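Hypothetical protein SP2199 (Streptococcus pneumoniae TIGR4, PDB 2IBO) is of unknown function but belongs to the thiamine-binding protein family of the MTH1187-YkoF clan, so it may bind thiamine or a related compound. Local coordinates at residues A3-Q8 with A72-N77. Sequence-based numbering, arbitrary orientation.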
ATOM      1  N   ALA A   3      -0.945   1.488 -18.726  1.00 18.85           N
ATOM      2  CA  ALA A   3      -0.739   1.134 -17.330  1.00 15.80           C
ATOM      3  C   ALA A   3       0.234   2.060 -16.629  1.00 14.52           C
ATOM      4  O   ALA A   3       1.096   2.664 -17.253  1.00 14.73           O
ATOM      5  CB  ALA A   3      -0.250  -0.284 -17.229  1.00 12.73           C
ATOM      6  N   SER A   4       0.081   2.177 -15.320  1.00 23.71           N
ATOM      7  CA  SER A   4       0.970   3.010 -14.538  1.00 24.69           C
ATOM      8  C   SER A   4       1.369   2.172 -13.332  1.00 24.75           C
ATOM      9  O   SER A   4       0.545   1.453 -12.772  1.00 25.63           O
ATOM     10  CB  SER A   4       0.272   4.293 -14.102  1.00 27.54           C
ATOM     11  OG  SER A   4       1.224   5.253 -13.676  1.00 30.04           O
ATOM     12  N   ILE A   5       2.639   2.266 -12.952  1.00 27.39           N
ATOM     13  CA  ILE A   5       3.212   1.506 -11.850  1.00 25.92           C
ATOM     14  C   ILE A   5       3.946   2.458 -10.932  1.00 26.45           C
ATOM     15  O   ILE A   5       4.713   3.300 -11.392  1.00 28.33           O
ATOM     16  CB  ILE A   5       4.228   0.467 -12.406  1.00 17.95           C
ATOM     17  CG1 ILE A   5       3.472  -0.640 -13.127  1.00 17.57           C
ATOM     18  CG2 ILE A   5       5.128  -0.072 -11.318  1.00 15.73           C
ATOM     19  CD1 ILE A   5       2.456  -1.310 -12.253  1.00 20.74           C
ATOM     20  N   ALA A   6       3.701   2.340  -9.634  1.00 15.98           N
ATOM     21  CA  ALA A   6       4.379   3.179  -8.655  1.00 15.10           C
ATOM     22  C   ALA A   6       5.229   2.197  -7.866  1.00 15.81           C
ATOM     23  O   ALA A   6       4.725   1.173  -7.390  1.00 16.09           O
ATOM     24  CB  ALA A   6       3.363   3.857  -7.760  1.00 21.04           C
ATOM     25  N   LEU A   7       6.522   2.466  -7.750  1.00 18.81           N
ATOM     26  CA  LEU A   7       7.395   1.536  -7.029  1.00 20.76           C
ATOM     27  C   LEU A   7       8.154   2.170  -5.869  1.00 21.05           C
ATOM     28  O   LEU A   7       8.678   3.293  -5.973  1.00 20.97           O
ATOM     29  CB  LEU A   7       8.396   0.880  -8.002  1.00 23.41           C
ATOM     30  CG  LEU A   7       9.438  -0.102  -7.423  1.00 23.91           C
ATOM     31  CD1 LEU A   7       8.739  -1.387  -6.894  1.00 22.82           C
ATOM     32  CD2 LEU A   7      10.468  -0.440  -8.498  1.00 21.13           C
ATOM     33  N   GLN A   8       8.175   1.441  -4.758  1.00 18.02           N
ATOM     34  CA  GLN A   8       8.883   1.854  -3.554  1.00 20.06           C
ATOM     35  C   GLN A   8       9.622   0.639  -3.046  1.00 19.38           C
ATOM     36  O   GLN A   8       9.016  -0.394  -2.752  1.00 17.89           O
ATOM     37  CB  GLN A   8       7.932   2.322  -2.460  1.00 28.06           C
ATOM     38  CG  GLN A   8       8.652   2.582  -1.155  1.00 30.64           C
ATOM     39  CD  GLN A   8       7.731   3.043  -0.042  1.00 35.96           C
ATOM     40  OE1 GLN A   8       8.190   3.583   0.968  1.00 36.27           O
ATOM     41  NE2 GLN A   8       6.422   2.827  -0.216  1.00 37.14           N
ATOM     42  N   ALA A  72       8.876  -4.575  -1.163  1.00 21.24           N
ATOM     43  CA  ALA A  72       8.449  -3.517  -2.059  1.00 19.63           C
ATOM     44  C   ALA A  72       6.956  -3.292  -2.030  1.00 18.65           C
ATOM     45  O   ALA A  72       6.180  -4.225  -1.863  1.00 18.53           O
ATOM     46  CB  ALA A  72       8.901  -3.837  -3.495  1.00 11.53           C
ATOM     47  N   ASN A  73       6.568  -2.031  -2.185  1.00 16.30           N
ATOM     48  CA  ASN A  73       5.170  -1.651  -2.239  1.00 15.87           C
ATOM     49  C   ASN A  73       5.025  -1.307  -3.694  1.00 15.08           C
ATOM     50  O   ASN A  73       5.861  -0.586  -4.231  1.00 14.75           O
ATOM     51  CB  ASN A  73       4.896  -0.382  -1.422  1.00 19.51           C
ATOM     52  CG  ASN A  73       4.734  -0.646   0.067  1.00 22.33           C
ATOM     53  OD1 ASN A  73       5.069   0.211   0.894  1.00 25.52           O
ATOM     54  ND2 ASN A  73       4.204  -1.811   0.420  1.00 21.92           N
ATOM     55  N   VAL A  74       3.988  -1.813  -4.342  1.00 17.26           N
ATOM     56  CA  VAL A  74       3.777  -1.481  -5.737  1.00 16.73           C
ATOM     57  C   VAL A  74       2.324  -1.118  -5.937  1.00 17.10           C
ATOM     58  O   VAL A  74       1.442  -1.721  -5.327  1.00 17.69           O
ATOM     59  CB  VAL A  74       4.116  -2.665  -6.673  1.00 18.15           C
ATOM     60  CG1 VAL A  74       3.990  -2.225  -8.120  1.00 18.01           C
ATOM     61  CG2 VAL A  74       5.519  -3.160  -6.398  1.00 17.41           C
ATOM     62  N   LYS A  75       2.083  -0.115  -6.773  1.00 29.70           N
ATOM     63  CA  LYS A  75       0.735   0.310  -7.097  1.00 29.74           C
ATOM     64  C   LYS A  75       0.614   0.110  -8.586  1.00 31.71           C
ATOM     65  O   LYS A  75       1.490   0.526  -9.350  1.00 32.97           O
ATOM     66  CB  LYS A  75       0.521   1.788  -6.789  1.00 17.53           C
ATOM     67  CG  LYS A  75       0.253   2.098  -5.356  1.00 14.85           C
ATOM     68  CD  LYS A  75       0.263   3.599  -5.140  1.00 16.01           C
ATOM     69  CE  LYS A  75       0.192   3.934  -3.663  1.00 15.89           C
ATOM     70  NZ  LYS A  75       0.372   5.397  -3.456  1.00 19.14           N
ATOM     71  N   ILE A  76      -0.454  -0.549  -9.000  1.00 25.08           N
ATOM     72  CA  ILE A  76      -0.665  -0.747 -10.412  1.00 24.99           C
ATOM     73  C   ILE A  76      -2.004  -0.139 -10.760  1.00 25.01           C
ATOM     74  O   ILE A  76      -2.950  -0.185  -9.968  1.00 26.56           O
ATOM     75  CB  ILE A  76      -0.635  -2.240 -10.771  1.00 22.81           C
ATOM     76  CG1 ILE A  76       0.640  -2.867 -10.173  1.00 23.37           C
ATOM     77  CG2 ILE A  76      -0.713  -2.408 -12.296  1.00 22.52           C
ATOM     78  CD1 ILE A  76       0.950  -4.283 -10.617  1.00 21.49           C
ATOM     79  N   ASN A  77      -2.068   0.472 -11.932  1.00 24.88           N
ATOM     80  CA  ASN A  77      -3.298   1.084 -12.415  1.00 24.92           C
ATOM     81  C   ASN A  77      -3.371   0.697 -13.893  1.00 24.97           C
ATOM     82  O   ASN A  77      -2.550   1.138 -14.695  1.00 24.53           O
ATOM     83  CB  ASN A  77      -3.231   2.608 -12.230  1.00 14.16           C
ATOM     84  CG  ASN A  77      -4.495   3.317 -12.674  1.00 13.79           C
ATOM     85  OD1 ASN A  77      -5.577   2.736 -12.677  1.00 10.55           O
ATOM     86  ND2 ASN A  77      -4.367   4.584 -13.029  1.00 17.01           N
TER
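Six backbone hydrogen bonds tie residues 3-8 to residues 72-77 as antiparallel neighbours, the N-to-C directions of the two short segments 169° apart. S4/N77, A6/K75 and Q8/N73 are the hydrogen-bonded pairs; A6 N reaches K75 O at 2.9 Å and K75 N returns to A6 O at 3.0 Å. I5/I76 and L7/V74 are the non-hydrogen-bonded pairs, and their side chains share one face of the sheet, on which I5 packs against L52 and M53 of helix 49-64. There L7, with CG anti to the backbone N (chi1 178°), lies alongside V74, its CD1 3.7 Å from V74 CG2. V74 sends its other branch the opposite way along the strand, so that CG1 lies 4.0 Å from I5 CG2 in an oblique crossing. Strand 2-11 is internal to the four-stranded antiparallel sheet, pairing on its other side with strand 43-46; 70-79 is the edge within the chain, where the sheet of this alpha-beta fold runs on into an antiparallel strand of the second subunit. On the opposite face A6 CB packs 3.6 Å from K75 CB. K75 then runs extended from CG, carrying NZ to salt bridges with E42 of its own chain and E42 of the third subunit. Q8 and N73 point the same way with amide planes 63° apart; Q8 NE2 lies 3.1 Å from N73 OD1, but the angle is too poor for a hydrogen bond, and N73 instead bonds N73 of the fourth subunit.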